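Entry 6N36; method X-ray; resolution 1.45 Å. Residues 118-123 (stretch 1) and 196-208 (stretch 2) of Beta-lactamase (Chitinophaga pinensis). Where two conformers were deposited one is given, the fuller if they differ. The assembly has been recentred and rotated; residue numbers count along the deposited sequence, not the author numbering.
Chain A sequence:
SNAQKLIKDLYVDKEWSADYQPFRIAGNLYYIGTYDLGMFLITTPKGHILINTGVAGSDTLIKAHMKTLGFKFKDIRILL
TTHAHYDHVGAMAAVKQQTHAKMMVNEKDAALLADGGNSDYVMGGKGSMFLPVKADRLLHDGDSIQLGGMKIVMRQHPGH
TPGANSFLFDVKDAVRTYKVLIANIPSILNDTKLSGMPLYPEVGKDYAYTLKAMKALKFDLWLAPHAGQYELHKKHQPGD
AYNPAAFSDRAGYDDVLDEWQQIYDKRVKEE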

# COMPACT_ATOMS: atom_id res chain seq x y z
N ASN A 118 -15.67 0.01 9.87
CA ASN A 118 -16.42 0.13 11.14
C ASN A 118 -15.84 -0.84 12.20
O ASN A 118 -15.96 -0.52 13.39
N SER A 119 -15.16 -1.92 11.80
CA SER A 119 -14.51 -2.88 12.74
C SER A 119 -13.04 -2.52 13.03
O SER A 119 -12.38 -3.32 13.68
N ASP A 120 -12.57 -1.32 12.65
CA ASP A 120 -11.15 -0.97 12.84
C ASP A 120 -10.78 -1.00 14.33
O ASP A 120 -11.49 -0.42 15.17
N TYR A 121 -9.68 -1.64 14.69
CA TYR A 121 -9.37 -1.86 16.12
C TYR A 121 -9.01 -0.58 16.85
O TYR A 121 -9.08 -0.56 18.09
N VAL A 122 -8.69 0.50 16.13
CA VAL A 122 -8.38 1.82 16.75
C VAL A 122 -9.56 2.75 16.45
O VAL A 122 -10.14 3.31 17.39
N MET A 123 -9.96 2.84 15.19
CA MET A 123 -10.83 3.94 14.69
C MET A 123 -12.26 3.47 14.51
O MET A 123 -13.06 4.30 13.99
N GLY A 196 -2.13 -5.95 23.84
CA GLY A 196 -3.39 -6.48 23.33
C GLY A 196 -4.43 -5.40 23.25
O GLY A 196 -4.60 -4.68 24.23
N MET A 197 -5.14 -5.33 22.13
CA MET A 197 -6.25 -4.39 21.98
C MET A 197 -7.54 -5.17 21.98
O MET A 197 -7.60 -6.35 21.56
N PRO A 198 -8.61 -4.61 22.53
CA PRO A 198 -9.87 -5.36 22.65
C PRO A 198 -10.37 -5.98 21.33
O PRO A 198 -10.88 -7.10 21.35
N LEU A 199 -10.30 -5.27 20.21
CA LEU A 199 -10.71 -5.83 18.90
C LEU A 199 -9.52 -6.43 18.14
O LEU A 199 -9.70 -6.87 16.98
N TYR A 200 -8.32 -6.51 18.75
CA TYR A 200 -7.11 -7.12 18.15
C TYR A 200 -6.15 -7.63 19.20
O TYR A 200 -5.10 -7.04 19.49
N PRO A 201 -6.50 -8.72 19.92
CA PRO A 201 -5.66 -9.17 21.02
C PRO A 201 -4.24 -9.56 20.57
O PRO A 201 -3.35 -9.41 21.42
N GLU A 202 -4.04 -9.95 19.32
CA GLU A 202 -2.70 -10.41 18.86
C GLU A 202 -1.85 -9.26 18.32
O GLU A 202 -0.80 -9.53 17.75
N VAL A 203 -2.29 -8.02 18.50
CA VAL A 203 -1.63 -6.88 17.85
C VAL A 203 -0.13 -6.85 18.15
O VAL A 203 0.64 -6.63 17.21
N GLY A 204 0.30 -6.99 19.38
CA GLY A 204 1.75 -6.86 19.68
C GLY A 204 2.53 -8.06 19.19
O GLY A 204 3.67 -7.88 18.74
N LYS A 205 1.95 -9.24 19.24
CA LYS A 205 2.65 -10.44 18.73
C LYS A 205 2.84 -10.27 17.21
O LYS A 205 3.89 -10.64 16.65
N ASP A 206 1.82 -9.70 16.54
CA ASP A 206 1.85 -9.50 15.09
C ASP A 206 2.91 -8.46 14.74
O ASP A 206 3.66 -8.63 13.77
N TYR A 207 2.93 -7.32 15.42
CA TYR A 207 3.95 -6.29 15.14
C TYR A 207 5.35 -6.87 15.35
O TYR A 207 6.22 -6.62 14.52
N ALA A 208 5.53 -7.66 16.38
CA ALA A 208 6.85 -8.26 16.66
C ALA A 208 7.27 -9.16 15.50
O ALA A 208 8.43 -9.09 15.01

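The rule of this contact is one aromatic side chain from an irregular loop laid across a turn and the start of a helix, with water supplying the polar links. Asn118 stays out of reach. Ser119, p at chi1, points sideways, and it is its backbone O that meets Leu199 CD1, at 4.1 Å. Asp120 points away and works on its own loop: with chi1 t, its OD1 accepts from Val122 N at 3.0 Å and from Met123 N at 2.9 Å, tying down the backbone just after Tyr121.

Tyr121 points toward the other stretch and accounts for most of the area stretch 1 buries here. Its chi1 is p (75°) and chi2 is -86°. Near the root, its CB packs on Leu199 CB at 4.0 Å; Leu199 is m,t. Met197, m at all three chi angles, sets its CG near the plane of the Tyr121 ring, 3.9 Å from CD2, and curls its CE to 3.7 Å from Tyr121 O. Over one ring face stands Tyr200 (chi1 t), edge first: the planes meet at 77°, the centroids lie 4.8 Å apart, and Tyr200 CD2 comes to 3.5 Å from Tyr121 CE1. Tyr200 OH also donates to Asp206 OD2 of the helix, at 2.5 Å, which helps anchor the ring. Farther out, Val203 (chi1 p) brings CG2 to 3.6 Å from Tyr121 OH.

No direct hydrogen bond crosses between the stretches. Tyr207 points toward stretch 1 with chi1 m (-90°). Tyr121 OH and Tyr207 OH are 3.6 Å apart, and a single water donates to both, at 3.0 Å from Tyr121 OH and 2.9 Å from Tyr207 OH. A second water joins the backbones, donating to Tyr121 O at 2.8 Å and accepting from Leu199 N at 3.0 Å.

Val122, chi1 t, points away, yet its CG2 still reaches Met197 CE at 4.4 Å. Met123 does not reach the other stretch.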

# COMPACT_ATOMS: atom_id res chain seq x y z
CB ASN A 118 -17.91 -0.06 10.90
CG ASN A 118 -18.69 0.12 12.18
OD1 ASN A 118 -18.61 1.16 12.84
ND2 ASN A 118 -19.42 -0.93 12.52
CB SER A 119 -14.64 -4.28 12.24
OG SER A 119 -14.11 -4.47 10.94
CB ASP A 120 -10.84 0.39 12.25
CG ASP A 120 -9.35 0.66 12.20
OD1 ASP A 120 -8.77 1.12 13.23
OD2 ASP A 120 -8.75 0.29 11.16
CB TYR A 121 -8.28 -2.92 16.31
CG TYR A 121 -6.86 -2.52 16.00
CD1 TYR A 121 -6.33 -2.59 14.73
CD2 TYR A 121 -6.00 -2.16 17.02
CE1 TYR A 121 -4.98 -2.31 14.48
CE2 TYR A 121 -4.67 -1.87 16.79
CZ TYR A 121 -4.13 -1.95 15.52
OH TYR A 121 -2.79 -1.70 15.33
CB VAL A 122 -7.05 2.41 16.26
CG1 VAL A 122 -6.80 3.85 16.80
CG2 VAL A 122 -5.86 1.53 16.54
CB MET A 123 -10.29 4.47 13.34
CG MET A 123 -8.93 5.11 13.47
SD MET A 123 -8.24 5.63 11.89
CE MET A 123 -7.83 4.05 11.17
CB MET A 197 -6.13 -3.59 20.69
CG MET A 197 -5.02 -2.57 20.77
SD MET A 197 -5.47 -1.18 21.76
CE MET A 197 -6.43 -0.21 20.59
CB PRO A 198 -10.82 -4.28 23.19
CG PRO A 198 -9.92 -3.49 24.08
CD PRO A 198 -8.69 -3.30 23.25
CB LEU A 199 -11.37 -4.73 18.09
CG LEU A 199 -12.66 -4.16 18.67
CD1 LEU A 199 -13.27 -3.20 17.67
CD2 LEU A 199 -13.66 -5.24 19.04
CB TYR A 200 -6.51 -6.11 17.20
CG TYR A 200 -5.42 -6.57 16.28
CD1 TYR A 200 -5.11 -7.91 16.08
CD2 TYR A 200 -4.66 -5.64 15.62
CE1 TYR A 200 -4.07 -8.26 15.22
CE2 TYR A 200 -3.68 -5.98 14.73
CZ TYR A 200 -3.37 -7.31 14.53
OH TYR A 200 -2.37 -7.65 13.63
CB PRO A 201 -6.40 -10.38 21.58
CG PRO A 201 -7.83 -10.17 21.16
CD PRO A 201 -7.79 -9.41 19.87
CB GLU A 202 -2.87 -11.54 17.85
CG GLU A 202 -3.61 -12.71 18.45
CD GLU A 202 -2.94 -13.41 19.61
OE1 GLU A 202 -2.02 -14.20 19.31
OE2 GLU A 202 -3.34 -13.19 20.82
CB VAL A 203 -2.32 -5.57 18.24
CG1 VAL A 203 -2.28 -5.28 19.72
CG2 VAL A 203 -1.73 -4.46 17.47
CB LYS A 205 1.84 -11.69 19.06
CG LYS A 205 1.76 -11.96 20.56
CD LYS A 205 0.93 -13.20 20.87
CE LYS A 205 0.96 -13.53 22.33
NZ LYS A 205 0.30 -12.47 23.12
CB ASP A 206 0.47 -9.12 14.57
CG ASP A 206 -0.42 -10.30 14.28
OD1 ASP A 206 0.04 -11.48 14.42
OD2 ASP A 206 -1.63 -10.05 13.91
CB TYR A 207 3.80 -5.08 16.05
CG TYR A 207 2.91 -3.98 15.53
CD1 TYR A 207 3.31 -3.18 14.47
CD2 TYR A 207 1.68 -3.75 16.10
CE1 TYR A 207 2.54 -2.12 14.05
CE2 TYR A 207 0.89 -2.67 15.69
CZ TYR A 207 1.31 -1.88 14.64
OH TYR A 207 0.54 -0.79 14.30
CB ALA A 208 6.86 -9.02 17.94
O HOH W 1 -9.44 -2.42 20.10
O HOH W 2 -1.39 0.95 15.49